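Local coordinates for HhaI Restriction Endonuclease (Haemophilus parahaemolyticus, PDB 6UKF), which recognises the short DNA sequence GCGC in duplex DNA and cleaves it as a type II restriction endonuclease, at a contact of chain A with DNA. Coordinates in Å, arbitrary orientation; residue numbers count along the deposited sequence, not the author numbering.

HhaI endonuclease illustrates how a reading segment can be held between two backbone grips. The centres of the C-alpha atoms of site 1 and site 2 lie about 17 Å apart, and Ser159 belongs to both. Site 1 reads base edges in the major groove and holds a phosphate of chain B from strands 207-212 and 217-221. Site 2 holds successive phosphates of chain C from strand 51-62, the segments that follow strand 67-70, and Asn227, just ahead of strand 228-236. Because site 1 reads both strands and each site grips a different backbone, the loop from Lys157 to Ser161 probably enters the groove in a set register.

Site 1: a contact of chain A with DNA. Residues 158-161, 209, 211, 220, 222. With nucleotides of chain C; nucleotides of chain B.
The loop between strands 148-156 and 162-163 is the major-groove reading segment, and residues 158-161 address the Hoogsteen edges of paired bases mostly through their main chain. The carbonyl O of Lys158 accepts the exocyclic amine N4 of DC6 of chain B at 2.9 Å, the donor lying nearly along the C=O axis (170°). One step on, OG of Ser159, anti to its own carbonyl carbon (chi1 -67°), donates to N7 of DG6 of chain C at 2.8 Å. The amide N of Gly160 gives its hydrogen to O6 of the same guanine at 2.8 Å, so hydroxyl and amide together read both Hoogsteen acceptors. That guanine's pairing partner is read as well: N4 of DC8 of chain B donates to Ser161 O at 2.9 Å, on an in-plane lone pair. With no side chain, Gly160 lays its CA against the bases of DC6 and DG7 of chain B.

The backbone is gripped alongside. Lys158, CG anti to the backbone N and extended throughout, brings NZ into a salt bridge and hydrogen bond with OP2 of DC6 of chain B at 2.7 Å. Ser161 OG, in the crowded position between N and carbonyl carbon (chi1 62°), donates to OP2 of DG7 of chain B. The other oxygen of that phosphate, OP1, accepts from the side-chain amines Lys211 NZ at 2.9 Å and Lys220 NZ at 2.8 Å, both salt bridges, which would offset part of its charge. Leu209 CD2 packs on the DC6 sugar. In the fold, the reading loop spans the groove, while Lys211 and Lys220 approach from strands 207-212 and 217-221.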
# COMPACT_ATOMS: atom_id res chain seq x y z
N LYS A 158 4.89 0.48 -11.38
CA LYS A 158 6.03 -0.41 -11.45
C LYS A 158 6.10 -1.28 -10.21
O LYS A 158 5.85 -0.82 -9.09
CB LYS A 158 7.29 0.45 -11.55
CG LYS A 158 8.57 -0.30 -11.80
CD LYS A 158 9.74 0.66 -11.73
CE LYS A 158 11.06 -0.02 -12.02
NZ LYS A 158 12.20 0.92 -11.84
N SER A 159 6.44 -2.55 -10.40
CA SER A 159 6.61 -3.45 -9.27
C SER A 159 7.85 -3.07 -8.47
O SER A 159 8.66 -2.23 -8.87
CB SER A 159 6.67 -4.91 -9.75
OG SER A 159 5.43 -5.32 -10.29
N GLY A 160 7.99 -3.70 -7.30
CA GLY A 160 8.99 -3.30 -6.34
C GLY A 160 10.34 -3.94 -6.55
O GLY A 160 10.58 -4.71 -7.48
N SER A 161 11.25 -3.61 -5.64
CA SER A 161 12.64 -4.01 -5.74
C SER A 161 12.87 -5.34 -5.04
O SER A 161 11.97 -5.92 -4.42
CB SER A 161 13.52 -2.93 -5.12
OG SER A 161 13.22 -2.79 -3.74
N LEU A 209 19.79 0.15 -7.11
CA LEU A 209 19.54 1.32 -6.27
C LEU A 209 20.32 1.13 -4.98
O LEU A 209 20.28 0.05 -4.38
CB LEU A 209 18.05 1.47 -5.97
CG LEU A 209 17.66 2.61 -5.02
CD1 LEU A 209 17.98 3.97 -5.62
CD2 LEU A 209 16.18 2.51 -4.67
N LYS A 211 21.12 2.46 -1.10
CA LYS A 211 20.52 3.16 0.03
C LYS A 211 21.40 2.98 1.25
O LYS A 211 21.92 1.89 1.52
CB LYS A 211 19.13 2.60 0.36
CG LYS A 211 18.14 2.61 -0.80
CD LYS A 211 17.62 4.01 -1.09
CE LYS A 211 16.35 4.32 -0.29
NZ LYS A 211 15.11 3.87 -0.97
N LYS A 220 19.71 -2.64 -3.88
CA LYS A 220 18.47 -3.23 -4.35
C LYS A 220 18.52 -3.35 -5.87
O LYS A 220 19.18 -2.57 -6.55
CB LYS A 220 17.26 -2.39 -3.95
CG LYS A 220 17.12 -2.19 -2.45
CD LYS A 220 17.78 -0.90 -2.00
CE LYS A 220 17.89 -0.83 -0.48
NZ LYS A 220 16.56 -0.75 0.18
N LEU A 222 16.02 -3.13 -9.01
CA LEU A 222 14.70 -2.62 -9.32
C LEU A 222 14.00 -3.53 -10.33
O LEU A 222 14.63 -4.31 -11.05
CB LEU A 222 14.80 -1.19 -9.86
CG LEU A 222 15.54 -0.22 -8.93
CD1 LEU A 222 15.55 1.19 -9.50
CD2 LEU A 222 14.94 -0.22 -7.53
P DG C 6 0.51 -8.77 -11.81
OP1 DG C 6 -0.68 -9.41 -12.41
OP2 DG C 6 1.03 -7.51 -12.38
O5' DG C 6 0.23 -8.55 -10.26
C5' DG C 6 -0.18 -9.64 -9.47
C4' DG C 6 -0.30 -9.23 -8.02
O4' DG C 6 1.02 -8.96 -7.48
C3' DG C 6 -1.13 -7.96 -7.77
O3' DG C 6 -1.96 -8.19 -6.65
C2' DG C 6 -0.07 -6.88 -7.53
C1' DG C 6 1.03 -7.68 -6.85
N9 DG C 6 2.37 -7.14 -6.98
C8 DG C 6 2.97 -6.62 -8.11
N7 DG C 6 4.20 -6.23 -7.91
C5 DG C 6 4.43 -6.51 -6.56
C6 DG C 6 5.59 -6.30 -5.77
O6 DG C 6 6.68 -5.81 -6.11
N1 DG C 6 5.40 -6.73 -4.46
C2 DG C 6 4.24 -7.29 -3.98
N2 DG C 6 4.25 -7.64 -2.68
N3 DG C 6 3.16 -7.48 -4.71
C4 DG C 6 3.32 -7.07 -5.99
P DC B 6 11.66 2.49 -8.37
OP1 DC B 6 12.27 3.72 -8.91
OP2 DC B 6 11.74 1.24 -9.15
O5' DC B 6 12.28 2.18 -6.93
C5' DC B 6 12.47 3.24 -6.00
C4' DC B 6 12.14 2.81 -4.58
O4' DC B 6 10.69 2.64 -4.44
C3' DC B 6 12.73 1.47 -4.13
O3' DC B 6 13.01 1.54 -2.73
C2' DC B 6 11.63 0.48 -4.46
C1' DC B 6 10.40 1.29 -4.07
N1 DC B 6 9.12 0.90 -4.70
C2 DC B 6 7.95 0.99 -3.95
O2 DC B 6 8.03 1.39 -2.78
N3 DC B 6 6.77 0.64 -4.51
C4 DC B 6 6.74 0.22 -5.78
N4 DC B 6 5.55 -0.11 -6.29
C5 DC B 6 7.92 0.13 -6.57
C6 DC B 6 9.08 0.48 -6.00
P DG B 7 13.80 0.37 -1.97
OP1 DG B 7 14.78 1.03 -1.08
OP2 DG B 7 14.27 -0.62 -2.96
O5' DG B 7 12.68 -0.32 -1.05
C5' DG B 7 12.19 0.37 0.09
C4' DG B 7 11.49 -0.58 1.06
O4' DG B 7 10.17 -0.92 0.56
C3' DG B 7 12.18 -1.92 1.30
O3' DG B 7 11.91 -2.34 2.65
C2' DG B 7 11.56 -2.82 0.24
C1' DG B 7 10.13 -2.29 0.17
N9 DG B 7 9.53 -2.34 -1.16
C8 DG B 7 10.12 -1.99 -2.35
N7 DG B 7 9.33 -2.11 -3.38
C5 DG B 7 8.13 -2.55 -2.83
C6 DG B 7 6.90 -2.85 -3.46
O6 DG B 7 6.62 -2.79 -4.66
N1 DG B 7 5.94 -3.26 -2.54
C2 DG B 7 6.14 -3.37 -1.19
N2 DG B 7 5.10 -3.79 -0.46
N3 DG B 7 7.29 -3.09 -0.59
C4 DG B 7 8.23 -2.69 -1.47
P DC B 8 12.39 -3.78 3.18
OP1 DC B 8 12.60 -3.69 4.64
OP2 DC B 8 13.52 -4.22 2.33
O5' DC B 8 11.14 -4.74 2.91
C5' DC B 8 9.92 -4.56 3.64
C4' DC B 8 8.84 -5.48 3.11
O4' DC B 8 8.56 -5.13 1.74
C3' DC B 8 9.22 -6.95 3.07
O3' DC B 8 8.73 -7.63 4.22
C2' DC B 8 8.57 -7.49 1.78
C1' DC B 8 8.00 -6.24 1.11
N1 DC B 8 8.31 -6.18 -0.33
C2 DC B 8 7.33 -6.49 -1.26
O2 DC B 8 6.21 -6.82 -0.86
N3 DC B 8 7.62 -6.42 -2.58
C4 DC B 8 8.85 -6.07 -2.97
N4 DC B 8 9.10 -6.03 -4.28
C5 DC B 8 9.87 -5.76 -2.03
C6 DC B 8 9.56 -5.82 -0.74
O HOH W 1 11.36 -1.48 -8.62
O HOH W 2 15.19 -3.45 0.43

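Site 2: a contact of chain A with DNA. Residues 56-58, 71, 73-75, 157, 159, 227. With nucleotides of chain C.
Gln56 holds CG in the crowded position between the backbone N and the carbonyl carbon (chi1 64°), and its extended chain carries the amide to DC7 of chain C. It is part of a backbone grip, independent of base identity, on the successive DG6 and DC7 phosphates beside the major-groove reading loop. There NE2 donates to the phosphate oxygen OP2 of DC7 at 2.8 Å, close to the plane of the amide. Its OE1 accepts Lys157 NZ in plane, on a lone pair, which fixes the rotation of the amide. Lys157 starts anti to the backbone N but bends at chi3 and chi4, bringing NZ over the face of the DC7 base, above C5.

Asn74, with CG anti to its carbonyl carbon (chi1 -77°), ties the nearby backbone to strand 51-62: ND2 donates to Val58 O at 2.9 Å, while Val58 N reaches OD1 from above the carbonyl plane. The next residue supplies a main-chain grip, Lys75 N donating almost straight to OP1 of DC7 at 2.9 Å.

The preceding phosphate is held from two directions. Ser71 OG, anti to its backbone N, donates to OP1 of DG6 at 2.5 Å and also accepts Lys73 N, while Val58 CG1 lies against both non-bridging oxygens of the DG6 phosphate. Lys73 stretches its aliphatic chain along the sugars of DG6 and DA5. On the other phosphate oxygen, Asn227 ND2 points its N-H at OP2 of DG6, 2.7 Å away and 175° at the hydrogen, with OP2 in the amide plane.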
# COMPACT_ATOMS: atom_id res chain seq x y z
N GLN A 56 -5.93 -2.03 -4.17
CA GLN A 56 -5.71 -2.06 -5.61
C GLN A 56 -6.04 -3.44 -6.17
O GLN A 56 -6.19 -4.41 -5.42
CB GLN A 56 -4.25 -1.73 -5.95
CG GLN A 56 -3.26 -2.76 -5.40
CD GLN A 56 -1.94 -2.69 -6.11
OE1 GLN A 56 -1.15 -1.77 -5.90
NE2 GLN A 56 -1.69 -3.66 -6.99
N PHE A 57 -6.12 -3.52 -7.49
CA PHE A 57 -6.11 -4.79 -8.21
C PHE A 57 -5.60 -4.54 -9.63
O PHE A 57 -5.91 -3.52 -10.24
CB PHE A 57 -7.47 -5.50 -8.22
CG PHE A 57 -8.63 -4.64 -8.68
CD1 PHE A 57 -9.00 -4.60 -10.02
CD2 PHE A 57 -9.37 -3.92 -7.76
CE1 PHE A 57 -10.07 -3.84 -10.43
CE2 PHE A 57 -10.45 -3.15 -8.17
CZ PHE A 57 -10.80 -3.11 -9.50
N VAL A 58 -4.81 -5.48 -10.15
CA VAL A 58 -4.25 -5.36 -11.49
C VAL A 58 -5.28 -5.79 -12.52
O VAL A 58 -5.96 -6.81 -12.37
CB VAL A 58 -2.95 -6.18 -11.61
CG1 VAL A 58 -2.47 -6.22 -13.05
CG2 VAL A 58 -1.88 -5.60 -10.70
N SER A 71 -6.32 -9.86 -13.27
CA SER A 71 -5.11 -10.66 -13.25
C SER A 71 -5.33 -11.91 -12.41
O SER A 71 -5.76 -11.81 -11.26
CB SER A 71 -3.93 -9.88 -12.66
OG SER A 71 -2.81 -10.74 -12.52
N LYS A 73 -3.16 -13.42 -10.93
CA LYS A 73 -2.18 -13.34 -9.86
C LYS A 73 -2.56 -12.32 -8.79
O LYS A 73 -1.82 -12.16 -7.81
CB LYS A 73 -0.80 -13.00 -10.43
CG LYS A 73 -0.22 -14.10 -11.31
CD LYS A 73 1.07 -13.65 -11.98
CE LYS A 73 1.63 -14.73 -12.89
NZ LYS A 73 2.03 -14.18 -14.22
N ASN A 74 -3.69 -11.63 -8.94
CA ASN A 74 -4.16 -10.74 -7.89
C ASN A 74 -4.40 -11.52 -6.60
O ASN A 74 -4.63 -12.74 -6.61
CB ASN A 74 -5.45 -10.04 -8.31
CG ASN A 74 -5.20 -8.91 -9.29
OD1 ASN A 74 -4.13 -8.31 -9.30
ND2 ASN A 74 -6.21 -8.60 -10.10
N LYS A 75 -4.38 -10.80 -5.48
CA LYS A 75 -4.46 -11.41 -4.16
C LYS A 75 -5.81 -11.21 -3.48
O LYS A 75 -5.94 -11.51 -2.29
CB LYS A 75 -3.33 -10.88 -3.27
CG LYS A 75 -1.94 -11.01 -3.86
CD LYS A 75 -1.65 -12.44 -4.30
CE LYS A 75 -0.20 -12.61 -4.71
NZ LYS A 75 0.09 -14.01 -5.10
N LYS A 157 1.78 1.05 -12.19
CA LYS A 157 2.60 1.12 -10.98
C LYS A 157 3.67 0.04 -11.09
O LYS A 157 3.39 -1.15 -10.93
CB LYS A 157 1.79 1.00 -9.70
CG LYS A 157 2.66 1.16 -8.45
CD LYS A 157 1.86 1.54 -7.20
CE LYS A 157 0.80 0.50 -6.84
NZ LYS A 157 1.39 -0.81 -6.42
N SER A 159 6.44 -2.55 -10.40
CA SER A 159 6.61 -3.45 -9.27
C SER A 159 7.85 -3.07 -8.47
O SER A 159 8.66 -2.23 -8.87
CB SER A 159 6.67 -4.91 -9.75
OG SER A 159 5.43 -5.32 -10.29
N ASN A 227 3.05 -3.20 -14.91
CA ASN A 227 1.63 -3.43 -15.12
C ASN A 227 0.80 -2.32 -14.48
O ASN A 227 1.30 -1.51 -13.70
CB ASN A 227 1.23 -4.81 -14.60
CG ASN A 227 1.80 -5.94 -15.45
OD1 ASN A 227 2.13 -5.74 -16.62
ND2 ASN A 227 1.91 -7.13 -14.86
P DA C 5 6.11 -10.34 -15.10
OP1 DA C 5 5.28 -10.89 -16.20
OP2 DA C 5 6.92 -9.12 -15.33
O5' DA C 5 5.16 -10.10 -13.85
C5' DA C 5 4.40 -11.18 -13.36
C4' DA C 5 3.82 -10.86 -12.01
O4' DA C 5 4.87 -10.70 -11.04
C3' DA C 5 3.01 -9.55 -11.95
O3' DA C 5 1.65 -9.89 -11.82
C2' DA C 5 3.56 -8.79 -10.73
C1' DA C 5 4.40 -9.85 -10.02
N9 DA C 5 5.55 -9.36 -9.29
C8 DA C 5 6.63 -8.70 -9.79
N7 DA C 5 7.54 -8.42 -8.89
C5 DA C 5 7.03 -8.97 -7.72
C6 DA C 5 7.52 -9.01 -6.40
N6 DA C 5 8.69 -8.48 -6.03
N1 DA C 5 6.76 -9.64 -5.48
C2 DA C 5 5.59 -10.17 -5.86
N3 DA C 5 5.03 -10.19 -7.06
C4 DA C 5 5.81 -9.56 -7.96
P DG C 6 0.51 -8.77 -11.81
OP1 DG C 6 -0.68 -9.41 -12.41
OP2 DG C 6 1.03 -7.51 -12.38
O5' DG C 6 0.23 -8.55 -10.26
C5' DG C 6 -0.18 -9.64 -9.47
C4' DG C 6 -0.30 -9.23 -8.02
O4' DG C 6 1.02 -8.96 -7.48
C3' DG C 6 -1.13 -7.96 -7.77
O3' DG C 6 -1.96 -8.19 -6.65
C2' DG C 6 -0.07 -6.88 -7.53
C1' DG C 6 1.03 -7.68 -6.85
N9 DG C 6 2.37 -7.14 -6.98
C8 DG C 6 2.97 -6.62 -8.11
N7 DG C 6 4.20 -6.23 -7.91
C5 DG C 6 4.43 -6.51 -6.56
C6 DG C 6 5.59 -6.30 -5.77
O6 DG C 6 6.68 -5.81 -6.11
N1 DG C 6 5.40 -6.73 -4.46
C2 DG C 6 4.24 -7.29 -3.98
N2 DG C 6 4.25 -7.64 -2.68
N3 DG C 6 3.16 -7.48 -4.71
C4 DG C 6 3.32 -7.07 -5.99
P DC C 7 -3.07 -7.12 -6.19
OP1 DC C 7 -4.24 -7.93 -5.80
OP2 DC C 7 -3.20 -6.04 -7.19
O5' DC C 7 -2.43 -6.50 -4.87
C5' DC C 7 -2.27 -7.34 -3.74
C4' DC C 7 -1.61 -6.61 -2.59
O4' DC C 7 -0.21 -6.37 -2.91
C3' DC C 7 -2.22 -5.24 -2.26
O3' DC C 7 -2.41 -5.16 -0.85
C2' DC C 7 -1.19 -4.25 -2.78
C1' DC C 7 0.11 -5.04 -2.62
N1 DC C 7 1.20 -4.59 -3.51
C2 DC C 7 2.46 -4.30 -2.98
O2 DC C 7 2.66 -4.45 -1.76
N3 DC C 7 3.44 -3.87 -3.82
C4 DC C 7 3.18 -3.73 -5.12
N4 DC C 7 4.17 -3.30 -5.91
C5 DC C 7 1.91 -4.02 -5.68
C6 DC C 7 0.96 -4.44 -4.84
O HOH W 3 2.87 -2.30 -8.38
O HOH W 4 -6.24 -7.00 -4.32
O HOH W 5 2.52 -9.69 -16.44